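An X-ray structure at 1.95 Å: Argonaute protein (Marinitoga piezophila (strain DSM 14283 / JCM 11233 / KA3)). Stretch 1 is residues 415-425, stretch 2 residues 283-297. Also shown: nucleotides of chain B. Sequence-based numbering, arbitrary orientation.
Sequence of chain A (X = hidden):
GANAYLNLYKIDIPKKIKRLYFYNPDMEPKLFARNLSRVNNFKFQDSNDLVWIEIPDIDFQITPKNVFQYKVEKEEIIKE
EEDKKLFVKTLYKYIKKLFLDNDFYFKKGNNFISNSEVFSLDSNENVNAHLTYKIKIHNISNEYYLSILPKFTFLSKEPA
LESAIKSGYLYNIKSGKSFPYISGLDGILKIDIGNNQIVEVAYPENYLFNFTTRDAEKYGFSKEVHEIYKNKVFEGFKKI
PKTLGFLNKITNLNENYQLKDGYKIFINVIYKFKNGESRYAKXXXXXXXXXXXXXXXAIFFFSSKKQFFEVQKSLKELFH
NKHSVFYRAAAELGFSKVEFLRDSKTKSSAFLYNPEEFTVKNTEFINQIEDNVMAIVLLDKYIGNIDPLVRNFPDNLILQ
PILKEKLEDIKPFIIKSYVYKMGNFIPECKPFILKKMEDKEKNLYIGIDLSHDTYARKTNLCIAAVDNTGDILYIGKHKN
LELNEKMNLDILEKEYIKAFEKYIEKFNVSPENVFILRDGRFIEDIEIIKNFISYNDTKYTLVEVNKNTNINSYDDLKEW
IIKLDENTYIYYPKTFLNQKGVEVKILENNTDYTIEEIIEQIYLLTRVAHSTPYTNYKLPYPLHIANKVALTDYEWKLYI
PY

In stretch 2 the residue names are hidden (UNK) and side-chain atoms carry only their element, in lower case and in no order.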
ATOM      1  N   ILE A 415     -14.060  17.863 -14.778  1.00 18.55           N
ATOM      2  CA  ILE A 415     -14.638  19.028 -14.111  1.00 25.22           C
ATOM      3  C   ILE A 415     -15.667  18.591 -13.077  1.00 26.82           C
ATOM      4  O   ILE A 415     -15.734  19.155 -11.976  1.00 22.16           O
ATOM      5  CB  ILE A 415     -15.249  20.004 -15.137  1.00 28.16           C
ATOM      6  CG1 ILE A 415     -14.152  20.686 -15.952  1.00 37.89           C
ATOM      7  CG2 ILE A 415     -16.085  21.070 -14.442  1.00 25.01           C
ATOM      8  CD1 ILE A 415     -13.833  20.001 -17.241  1.00 47.05           C
ATOM      9  N   LYS A 416     -16.480  17.583 -13.409  1.00 23.84           N
ATOM     10  CA  LYS A 416     -17.421  17.030 -12.439  1.00 23.01           C
ATOM     11  C   LYS A 416     -16.691  16.528 -11.199  1.00 21.08           C
ATOM     12  O   LYS A 416     -17.088  16.821 -10.065  1.00 18.98           O
ATOM     13  CB  LYS A 416     -18.233  15.899 -13.080  1.00 26.62           C
ATOM     14  CG  LYS A 416     -19.220  16.357 -14.144  1.00 40.62           C
ATOM     15  CD  LYS A 416     -19.845  15.181 -14.891  1.00 52.69           C
ATOM     16  CE  LYS A 416     -20.891  14.463 -14.050  1.00 60.11           C
ATOM     17  NZ  LYS A 416     -21.712  13.518 -14.865  1.00 62.75           N
ATOM     18  N   SER A 417     -15.611  15.769 -11.406  1.00 23.48           N
ATOM     19  CA  SER A 417     -14.822  15.252 -10.291  1.00 18.28           C
ATOM     20  C   SER A 417     -14.227  16.379  -9.458  1.00 20.22           C
ATOM     21  O   SER A 417     -14.210  16.313  -8.223  1.00 13.75           O
ATOM     22  CB  SER A 417     -13.712  14.358 -10.830  1.00 23.27           C
ATOM     23  OG  SER A 417     -14.251  13.187 -11.415  1.00 33.71           O
ATOM     24  N   TYR A 418     -13.715  17.410 -10.129  1.00 20.41           N
ATOM     25  CA  TYR A 418     -13.141  18.567  -9.450  1.00 20.34           C
ATOM     26  C   TYR A 418     -14.161  19.219  -8.521  1.00 14.13           C
ATOM     27  O   TYR A 418     -13.850  19.547  -7.369  1.00 19.56           O
ATOM     28  CB  TYR A 418     -12.634  19.546 -10.509  1.00 16.99           C
ATOM     29  CG  TYR A 418     -11.760  20.682 -10.034  1.00 17.82           C
ATOM     30  CD1 TYR A 418     -10.754  20.483  -9.095  1.00 18.85           C
ATOM     31  CD2 TYR A 418     -11.914  21.954 -10.568  1.00 17.87           C
ATOM     32  CE1 TYR A 418      -9.946  21.532  -8.682  1.00 14.98           C
ATOM     33  CE2 TYR A 418     -11.112  23.000 -10.168  1.00 24.78           C
ATOM     34  CZ  TYR A 418     -10.131  22.789  -9.224  1.00 19.44           C
ATOM     35  OH  TYR A 418      -9.338  23.838  -8.826  1.00 19.95           O
ATOM     36  N   VAL A 419     -15.399  19.390  -8.995  1.00 13.93           N
ATOM     37  CA  VAL A 419     -16.437  19.984  -8.158  1.00 22.22           C
ATOM     38  C   VAL A 419     -16.815  19.040  -7.023  1.00 14.01           C
ATOM     39  O   VAL A 419     -17.110  19.480  -5.904  1.00 17.61           O
ATOM     40  CB  VAL A 419     -17.665  20.364  -9.006  1.00 22.21           C
ATOM     41  CG1 VAL A 419     -18.746  20.985  -8.130  1.00 13.02           C
ATOM     42  CG2 VAL A 419     -17.269  21.325 -10.114  1.00 22.29           C
ATOM     43  N   TYR A 420     -16.824  17.732  -7.292  1.00 17.72           N
ATOM     44  CA  TYR A 420     -17.086  16.765  -6.232  1.00 20.74           C
ATOM     45  C   TYR A 420     -16.048  16.880  -5.123  1.00 17.70           C
ATOM     46  O   TYR A 420     -16.391  16.894  -3.934  1.00 19.24           O
ATOM     47  CB  TYR A 420     -17.109  15.345  -6.806  1.00 16.10           C
ATOM     48  CG  TYR A 420     -17.367  14.285  -5.759  1.00 13.87           C
ATOM     49  CD1 TYR A 420     -16.327  13.758  -4.998  1.00 22.33           C
ATOM     50  CD2 TYR A 420     -18.653  13.818  -5.522  1.00 24.17           C
ATOM     51  CE1 TYR A 420     -16.563  12.800  -4.031  1.00 19.45           C
ATOM     52  CE2 TYR A 420     -18.898  12.856  -4.561  1.00 18.59           C
ATOM     53  CZ  TYR A 420     -17.847  12.350  -3.819  1.00 27.17           C
ATOM     54  OH  TYR A 420     -18.085  11.393  -2.861  1.00 20.24           O
ATOM     55  N   LYS A 421     -14.767  16.942  -5.498  1.00 19.59           N
ATOM     56  CA  LYS A 421     -13.700  17.084  -4.512  1.00 21.11           C
ATOM     57  C   LYS A 421     -13.902  18.329  -3.655  1.00 15.41           C
ATOM     58  O   LYS A 421     -13.715  18.292  -2.433  1.00 28.47           O
ATOM     59  CB  LYS A 421     -12.343  17.138  -5.214  1.00 19.55           C
ATOM     60  CG  LYS A 421     -11.179  17.410  -4.278  1.00 19.86           C
ATOM     61  CD  LYS A 421      -9.855  17.442  -5.017  1.00 19.73           C
ATOM     62  CE  LYS A 421      -8.701  17.513  -4.032  1.00 17.29           C
ATOM     63  NZ  LYS A 421      -7.361  17.447  -4.690  1.00 14.24           N
ATOM     64  N   MET A 422     -14.288  19.441  -4.283  1.00 13.66           N
ATOM     65  CA  MET A 422     -14.556  20.665  -3.534  1.00 21.95           C
ATOM     66  C   MET A 422     -15.650  20.445  -2.498  1.00 21.63           C
ATOM     67  O   MET A 422     -15.509  20.843  -1.335  1.00 20.44           O
ATOM     68  CB  MET A 422     -14.942  21.789  -4.492  1.00 35.52           C
ATOM     69  CG  MET A 422     -13.814  22.256  -5.385  1.00 82.25           C
ATOM     70  SD  MET A 422     -14.371  23.564  -6.486  1.00134.76           S
ATOM     71  CE  MET A 422     -12.857  23.926  -7.359  1.00111.63           C
ATOM     72  N   GLY A 423     -16.749  19.803  -2.903  1.00 15.65           N
ATOM     73  CA  GLY A 423     -17.782  19.456  -1.939  1.00 16.69           C
ATOM     74  C   GLY A 423     -17.254  18.563  -0.835  1.00 25.78           C
ATOM     75  O   GLY A 423     -17.566  18.758   0.341  1.00 22.36           O
ATOM     76  N   ASN A 424     -16.430  17.577  -1.205  1.00 22.90           N
ATOM     77  CA  ASN A 424     -15.799  16.701  -0.226  1.00 26.19           C
ATOM     78  C   ASN A 424     -14.994  17.488   0.804  1.00 28.22           C
ATOM     79  O   ASN A 424     -14.898  17.070   1.964  1.00 24.92           O
ATOM     80  CB  ASN A 424     -14.903  15.694  -0.954  1.00 30.76           C
ATOM     81  CG  ASN A 424     -14.890  14.329  -0.295  1.00 29.72           C
ATOM     82  OD1 ASN A 424     -15.893  13.881   0.259  1.00 27.14           O
ATOM     83  ND2 ASN A 424     -13.747  13.656  -0.359  1.00 44.70           N
ATOM     84  N   PHE A 425     -14.416  18.623   0.410  1.00 31.66           N
ATOM     85  CA  PHE A 425     -13.562  19.414   1.290  1.00 27.57           C
ATOM     86  C   PHE A 425     -14.322  20.466   2.086  1.00 27.08           C
ATOM     87  O   PHE A 425     -13.697  21.213   2.846  1.00 44.39           O
ATOM     88  CB  PHE A 425     -12.450  20.093   0.484  1.00 16.63           C
ATOM     89  CG  PHE A 425     -11.209  19.260   0.340  1.00 20.41           C
ATOM     90  CD1 PHE A 425     -11.199  18.137  -0.470  1.00 15.28           C
ATOM     91  CD2 PHE A 425     -10.046  19.606   1.010  1.00 18.05           C
ATOM     92  CE1 PHE A 425     -10.056  17.372  -0.605  1.00 21.43           C
ATOM     93  CE2 PHE A 425      -8.900  18.847   0.877  1.00 22.92           C
ATOM     94  CZ  PHE A 425      -8.905  17.728   0.069  1.00 14.13           C
ATOM     95  N   UNK A 283     -23.623   8.139  -9.532  1.00 26.31           N
ATOM     96  CA  UNK A 283     -25.009   8.592  -9.459  1.00 28.13           C
ATOM     97  C   UNK A 283     -25.213   9.729  -8.472  1.00 34.48           C
ATOM     98  O   UNK A 283     -26.339  10.211  -8.349  1.00 30.89           O
ATOM     99  c   UNK A 283     -25.933   7.425  -9.085  1.00 23.58           C
ATOM    100  c   UNK A 283     -26.355   6.622 -10.283  1.00 38.05           C
ATOM    101  o   UNK A 283     -26.165   7.120 -11.419  1.00 29.60           O
ATOM    102  o   UNK A 283     -26.887   5.505 -10.093  1.00 45.13           O
ATOM    103  N   UNK A 284     -24.162  10.164  -7.779  1.00 33.41           N
ATOM    104  CA  UNK A 284     -24.272  11.343  -6.926  1.00 30.23           C
ATOM    105  C   UNK A 284     -24.740  12.549  -7.732  1.00 24.36           C
ATOM    106  O   UNK A 284     -25.425  13.433  -7.201  1.00 30.30           O
ATOM    107  c   UNK A 284     -23.090  12.641  -5.087  1.00 30.47           C
ATOM    108  c   UNK A 284     -22.925  11.617  -6.210  1.00 28.43           C
ATOM    109  c   UNK A 284     -21.854  12.049  -7.207  1.00 21.82           C
ATOM    110  N   UNK A 285     -24.393  12.606  -9.020  1.00 30.38           N
ATOM    111  CA  UNK A 285     -24.849  13.685  -9.887  1.00 24.32           C
ATOM    112  C   UNK A 285     -26.301  13.530 -10.314  1.00 30.37           C
ATOM    113  O   UNK A 285     -26.885  14.492 -10.824  1.00 26.99           O
ATOM    114  c   UNK A 285     -20.229  13.553 -10.545  1.00 28.06           C
ATOM    115  c   UNK A 285     -20.897  15.827 -10.251  1.00 29.61           C
ATOM    116  c   UNK A 285     -22.538  14.159 -10.822  1.00 34.47           C
ATOM    117  c   UNK A 285     -23.956  13.781 -11.126  1.00 34.05           C
ATOM    118  c   UNK A 285     -22.203  15.473 -10.533  1.00 32.26           C
ATOM    119  c   UNK A 285     -21.536  13.204 -10.825  1.00 25.64           C
ATOM    120  c   UNK A 285     -19.910  14.868 -10.257  1.00 26.48           C
ATOM    121  N   UNK A 286     -26.891  12.349 -10.131  1.00 37.23           N
ATOM    122  CA  UNK A 286     -28.317  12.161 -10.370  1.00 40.54           C
ATOM    123  C   UNK A 286     -29.165  12.569  -9.174  1.00 32.66           C
ATOM    124  O   UNK A 286     -30.248  13.134  -9.350  1.00 33.83           O
ATOM    125  c   UNK A 286     -28.886   8.888 -12.393  1.00 50.90           C
ATOM    126  c   UNK A 286     -28.622  10.697 -10.707  1.00 36.93           C
ATOM    127  n   UNK A 286     -28.592   6.852 -13.770  1.00 66.96           N
ATOM    128  c   UNK A 286     -28.331  10.279 -12.135  1.00 41.26           C
ATOM    129  c   UNK A 286     -28.416   8.332 -13.724  1.00 61.59           C
ATOM    130  N   UNK A 287     -28.690  12.295  -7.958  1.00 26.47           N
ATOM    131  CA  UNK A 287     -29.517  12.399  -6.763  1.00 26.74           C
ATOM    132  C   UNK A 287     -28.954  13.363  -5.728  1.00 37.13           C
ATOM    133  O   UNK A 287     -29.492  13.435  -4.614  1.00 32.61           O
ATOM    134  c   UNK A 287     -29.711  11.010  -6.148  1.00 43.16           C
ATOM    135  c   UNK A 287     -30.158   9.974  -7.157  1.00 46.25           C
ATOM    136  c   UNK A 287     -31.866   9.042  -8.589  1.00 48.39           C
ATOM    137  c   UNK A 287     -31.451   9.985  -7.665  1.00 49.11           C
ATOM    138  c   UNK A 287     -29.692   8.038  -8.529  1.00 42.43           C
ATOM    139  c   UNK A 287     -29.286   8.987  -7.604  1.00 42.68           C
ATOM    140  c   UNK A 287     -30.984   8.072  -9.018  1.00 51.22           C
ATOM    141  o   UNK A 287     -31.400   7.134  -9.937  1.00 56.71           O
ATOM    142  N   UNK A 288     -27.880  14.086  -6.064  1.00 31.09           N
ATOM    143  CA  UNK A 288     -27.334  15.191  -5.281  1.00 34.00           C
ATOM    144  C   UNK A 288     -26.674  14.721  -3.989  1.00 33.64           C
ATOM    145  O   UNK A 288     -26.904  13.591  -3.544  1.00 27.31           O
ATOM    146  c   UNK A 288     -28.429  16.222  -4.981  1.00 26.27           C
ATOM    147  o   UNK A 288     -27.872  17.436  -4.496  1.00 27.90           O
ATOM    148  N   UNK A 289     -25.835  15.577  -3.397  1.00 23.45           N
ATOM    149  CA  UNK A 289     -25.230  15.282  -2.103  1.00 23.15           C
ATOM    150  C   UNK A 289     -26.302  14.917  -1.087  1.00 27.44           C
ATOM    151  O   UNK A 289     -27.370  15.531  -1.045  1.00 34.29           O
ATOM    152  c   UNK A 289     -22.086  17.291  -1.310  1.00 25.81           C
ATOM    153  c   UNK A 289     -21.256  15.929  -3.558  1.00 27.36           C
ATOM    154  c   UNK A 289     -20.763  17.359  -1.705  1.00 23.98           C
ATOM    155  c   UNK A 289     -23.010  16.547  -2.027  1.00 26.94           C
ATOM    156  c   UNK A 289     -22.580  15.864  -3.155  1.00 25.52           C
ATOM    157  c   UNK A 289     -20.347  16.677  -2.829  1.00 24.74           C
ATOM    158  c   UNK A 289     -24.444  16.487  -1.576  1.00 31.13           C
ATOM    159  N   UNK A 290     -26.004  13.913  -0.259  1.00 27.70           N
ATOM    160  CA  UNK A 290     -26.871  13.593   0.871  1.00 31.91           C
ATOM    161  C   UNK A 290     -27.156  14.834   1.711  1.00 31.08           C
ATOM    162  O   UNK A 290     -28.293  15.063   2.138  1.00 24.67           O
ATOM    163  o   UNK A 290     -29.196  10.895   6.277  1.00 40.44           O
ATOM    164  c   UNK A 290     -26.584  12.390   4.220  1.00 37.07           C
ATOM    165  c   UNK A 290     -28.474  11.286   5.173  1.00 37.78           C
ATOM    166  c   UNK A 290     -28.925  10.960   3.911  1.00 38.41           C
ATOM    167  c   UNK A 290     -28.198  11.354   2.803  1.00 41.77           C
ATOM    168  c   UNK A 290     -27.304  11.999   5.335  1.00 34.52           C
ATOM    169  c   UNK A 290     -26.222  12.501   1.723  1.00 33.09           C
ATOM    170  c   UNK A 290     -27.021  12.080   2.938  1.00 40.20           C
ATOM    171  N   UNK A 291     -26.137  15.657   1.936  1.00 26.79           N
ATOM    172  CA  UNK A 291     -26.281  16.905   2.670  1.00 37.59           C
ATOM    173  C   UNK A 291     -25.426  17.967   2.001  1.00 33.86           C
ATOM    174  O   UNK A 291     -24.224  17.766   1.805  1.00 36.21           O
ATOM    175  c   UNK A 291     -25.542  18.588   7.375  1.00 72.36           C
ATOM    176  c   UNK A 291     -25.993  17.995   4.973  1.00 48.62           C
ATOM    177  n   UNK A 291     -25.736  17.549   8.425  1.00 76.08           N
ATOM    178  c   UNK A 291     -25.864  16.736   4.135  1.00 41.40           C
ATOM    179  c   UNK A 291     -24.979  17.982   6.103  1.00 64.65           C
ATOM    180  N   UNK A 292     -26.050  19.084   1.641  1.00 31.84           N
ATOM    181  CA  UNK A 292     -25.319  20.218   1.092  1.00 31.04           C
ATOM    182  C   UNK A 292     -26.011  21.511   1.502  1.00 26.53           C
ATOM    183  O   UNK A 292     -25.915  21.923   2.663  1.00 33.87           O
ATOM    184  n   UNK A 292     -23.447  20.479  -2.061  1.00 23.44           N
ATOM    185  o   UNK A 292     -23.799  22.050  -0.494  1.00 31.54           O
ATOM    186  c   UNK A 292     -25.207  20.107  -0.432  1.00 25.11           C
ATOM    187  c   UNK A 292     -24.086  20.965  -1.002  1.00 30.00           C
ATOM    188  N   UNK A 293     -26.725  22.141   0.565  1.00 21.41           N
ATOM    189  CA  UNK A 293     -27.363  23.441   0.784  1.00 34.30           C
ATOM    190  C   UNK A 293     -26.346  24.497   1.206  1.00 34.91           C
ATOM    191  O   UNK A 293     -26.687  25.468   1.886  1.00 44.48           O
ATOM    192  c   UNK A 293     -29.504  22.238   1.589  1.00 50.13           C
ATOM    193  c   UNK A 293     -28.499  23.362   1.813  1.00 37.56           C
ATOM    194  c   UNK A 293     -29.143  20.971   2.344  1.00 59.94           C
ATOM    195  o   UNK A 293     -29.122  21.007   3.596  1.00 62.43           O
ATOM    196  o   UNK A 293     -28.874  19.944   1.687  1.00 39.40           O
ATOM    197  N   UNK A 294     -25.087  24.310   0.808  1.00 36.71           N
ATOM    198  CA  UNK A 294     -23.990  25.196   1.159  1.00 31.20           C
ATOM    199  C   UNK A 294     -23.510  25.958  -0.071  1.00 32.89           C
ATOM    200  O   UNK A 294     -23.637  25.473  -1.199  1.00 36.34           O
ATOM    201  c   UNK A 294     -23.610  24.260   4.149  1.00 44.05           C
ATOM    202  n   UNK A 294     -22.790  25.223   4.548  1.00 34.87           N
ATOM    203  c   UNK A 294     -23.188  23.494   2.908  1.00 40.04           C
ATOM    204  c   UNK A 294     -22.813  24.411   1.752  1.00 37.04           C
ATOM    205  o   UNK A 294     -24.654  23.985   4.745  1.00 43.89           O
ATOM    206  N   UNK A 295     -22.963  27.158   0.110  1.00 35.81           N
ATOM    207  CA  UNK A 295     -22.402  27.883  -1.033  1.00 34.72           C
ATOM    208  C   UNK A 295     -21.028  27.350  -1.408  1.00 26.73           C
ATOM    209  O   UNK A 295     -20.240  26.938  -0.552  1.00 24.62           O
ATOM    210  c   UNK A 295     -22.318  29.327  -0.525  1.00 40.52           C
ATOM    211  c   UNK A 295     -22.915  27.954   1.350  1.00 31.62           C
ATOM    212  c   UNK A 295     -22.131  29.180   0.950  1.00 44.01           C
ATOM    213  N   UNK A 296     -20.756  27.347  -2.710  1.00 24.02           N
ATOM    214  CA  UNK A 296     -19.435  27.040  -3.243  1.00 20.55           C
ATOM    215  C   UNK A 296     -18.766  28.359  -3.612  1.00 21.65           C
ATOM    216  O   UNK A 296     -19.169  29.019  -4.574  1.00 26.12           O
ATOM    217  c   UNK A 296     -19.536  26.112  -4.452  1.00 30.65           C
ATOM    218  c   UNK A 296     -18.214  25.727  -5.122  1.00 30.52           C
ATOM    219  c   UNK A 296     -17.287  25.040  -4.132  1.00 26.60           C
ATOM    220  c   UNK A 296     -18.462  24.840  -6.333  1.00 27.96           C
ATOM    221  N   UNK A 297     -17.759  28.745  -2.835  1.00 21.07           N
ATOM    222  CA  UNK A 297     -17.040  29.996  -3.026  1.00 21.38           C
ATOM    223  C   UNK A 297     -15.612  29.699  -3.466  1.00 19.28           C
ATOM    224  O   UNK A 297     -15.001  28.733  -2.999  1.00 23.24           O
ATOM    225  c   UNK A 297     -17.960  31.132   1.167  1.00 46.88           C
ATOM    226  c   UNK A 297     -18.419  32.015   0.020  1.00 35.12           C
ATOM    227  c   UNK A 297     -18.443  31.251  -1.295  1.00 30.90           C
ATOM    228  n   UNK A 297     -18.080  31.819   2.484  1.00 53.28           N
ATOM    229  c   UNK A 297     -17.044  30.827  -1.738  1.00 21.17           C
TER
ATOM    230  P     A B   2      -4.953  17.540 -11.661  1.00 33.24           P
ATOM    231  OP1   A B   2      -4.348  16.295 -12.188  1.00 32.44           O
ATOM    232  OP2   A B   2      -5.318  18.636 -12.592  1.00 34.42           O
ATOM    233  O5'   A B   2      -6.260  17.108 -10.860  1.00 34.51           O
ATOM    234  C5'   A B   2      -7.034  18.052 -10.134  1.00 32.82           C
ATOM    235  C4'   A B   2      -8.341  17.444  -9.703  1.00 33.07           C
ATOM    236  O4'   A B   2      -9.174  17.229 -10.874  1.00 33.65           O
ATOM    237  C3'   A B   2      -8.234  16.069  -9.062  1.00 33.24           C
ATOM    238  O3'   A B   2      -7.921  16.120  -7.681  1.00 32.25           O
ATOM    239  C2'   A B   2      -9.586  15.446  -9.373  1.00 33.92           C
ATOM    240  O2'   A B   2     -10.591  15.951  -8.507  1.00 33.14           O
ATOM    241  C1'   A B   2      -9.839  15.990 -10.776  1.00 32.53           C
ATOM    242  N9    A B   2      -9.282  15.100 -11.811  1.00 13.84           N
ATOM    243  C8    A B   2      -8.157  15.301 -12.570  1.00 19.60           C
ATOM    244  N7    A B   2      -7.903  14.331 -13.416  1.00 16.46           N
ATOM    245  C5    A B   2      -8.936  13.428 -13.193  1.00 21.91           C
ATOM    246  C6    A B   2      -9.248  12.184 -13.769  1.00 24.10           C
ATOM    247  N6    A B   2      -8.518  11.608 -14.731  1.00 25.36           N
ATOM    248  N1    A B   2     -10.347  11.541 -13.315  1.00 23.42           N
ATOM    249  C2    A B   2     -11.078  12.116 -12.355  1.00 22.75           C
ATOM    250  N3    A B   2     -10.881  13.281 -11.739  1.00 22.17           N
ATOM    251  C4    A B   2      -9.786  13.891 -12.210  1.00 14.12           C
ATOM    252  P     U B   3      -7.069  14.934  -7.016  1.00 32.91           P
ATOM    253  OP1   U B   3      -6.973  15.171  -5.554  1.00 34.54           O
ATOM    254  OP2   U B   3      -5.828  14.742  -7.803  1.00 31.99           O
ATOM    255  O5'   U B   3      -7.989  13.659  -7.238  1.00 34.88           O
ATOM    256  C5'   U B   3      -7.416  12.391  -7.491  1.00 35.27           C
ATOM    257  C4'   U B   3      -8.454  11.404  -7.952  1.00 35.59           C
ATOM    258  O4'   U B   3      -8.835  11.688  -9.324  1.00 36.12           O
ATOM    259  C3'   U B   3      -7.995   9.957  -7.979  1.00 36.08           C
ATOM    260  O3'   U B   3      -8.111   9.339  -6.712  1.00 35.26           O
ATOM    261  C2'   U B   3      -8.893   9.333  -9.034  1.00 37.51           C
ATOM    262  O2'   U B   3     -10.167   9.035  -8.492  1.00 36.50           O
ATOM    263  C1'   U B   3      -9.039  10.484 -10.030  1.00 35.32           C
ATOM    264  N1    U B   3      -8.025  10.405 -11.105  1.00 27.43           N
ATOM    265  C2    U B   3      -8.124   9.383 -12.035  1.00 28.05           C
ATOM    266  O2    U B   3      -9.007   8.542 -12.027  1.00 24.53           O
ATOM    267  N3    U B   3      -7.138   9.382 -12.990  1.00 26.87           N
ATOM    268  C4    U B   3      -6.096  10.271 -13.110  1.00 28.34           C
ATOM    269  O4    U B   3      -5.290  10.136 -14.032  1.00 34.63           O
ATOM    270  C5    U B   3      -6.062  11.296 -12.114  1.00 25.96           C
ATOM    271  C6    U B   3      -7.006  11.323 -11.169  1.00 17.70           C

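Position 283 has two side-chain carbons, the second carrying two oxygens. It does not reach stretch 1. It is Asp 283.

Position 284 has three carbons, one bearing the other two. A methyl lies near the ring of Tyr 420. This is Val 284, and its CG1 is 4.0 Å from Tyr 420 CD2.

Position 285 has one carbon and then a six-carbon ring with no oxygen. The ring lies against Lys 416. It is Phe 285. Its CZ is 3.4 Å from Lys 416 CB, and Lys 416 CE sits over one ring face, 3.5 Å from the centroid.

Position 286, four carbons in a row ending in nitrogen, is out of reach. It is Lys 286. Its NZ makes a salt bridge to Asp 283 OD1 at 3.4 Å, weak as a hydrogen bond.

Position 287, one carbon and a six-carbon ring bearing an oxygen, is far from stretch 1. It is Tyr 287.

Position 288, one carbon and one oxygen, makes no contact. It is Ser 288, the first residue past the short helix to leave helical phi/psi, with positive phi.

Position 289 has one carbon and a plain six-carbon ring, its edge toward Tyr 420 and Gly 423. It is Phe 289. CE1 is 3.9 Å from Tyr 420 CD2, and CE2 is 3.7 Å from Gly 423 CA.

Position 290, one carbon and a six-carbon ring bearing one oxygen, is out of reach: Tyr 290.

Position 291, four carbons ending in nitrogen, is out of reach: Lys 291.

Position 292, two carbons, the second with one oxygen and one nitrogen, makes no contact: Asn 292.

Position 293, three carbons, the third with two oxygens, makes none: Glu 293.

Position 294, three carbons, the third with one oxygen and one nitrogen, makes none: Gln 294.

Position 295, three carbons closing a ring onto the backbone N, makes none: Pro 295.

Position 296 has four carbons, forked at the second, near Val 419 and Met 422. It is Leu 296. CD1 is 4.0 Å from Met 422 CB.

Position 297, four carbons ending in nitrogen, is out of reach: Lys 297.

The contact has no hydrogen bonds across it. Lys 416 adds an off-centre cation-pi contact to Phe 285, while Phe 289 meets Tyr 420 offset edge-to-face. Gly 423 makes room for Phe 289: an ideal CB would lie 2.5 Å from CE2 of Phe 289. Lys 421 CB points away, and its NZ hydrogen-bonds the nucleic acid.

Stretch 2 283-297: DVFKYSFYKNEQPLK
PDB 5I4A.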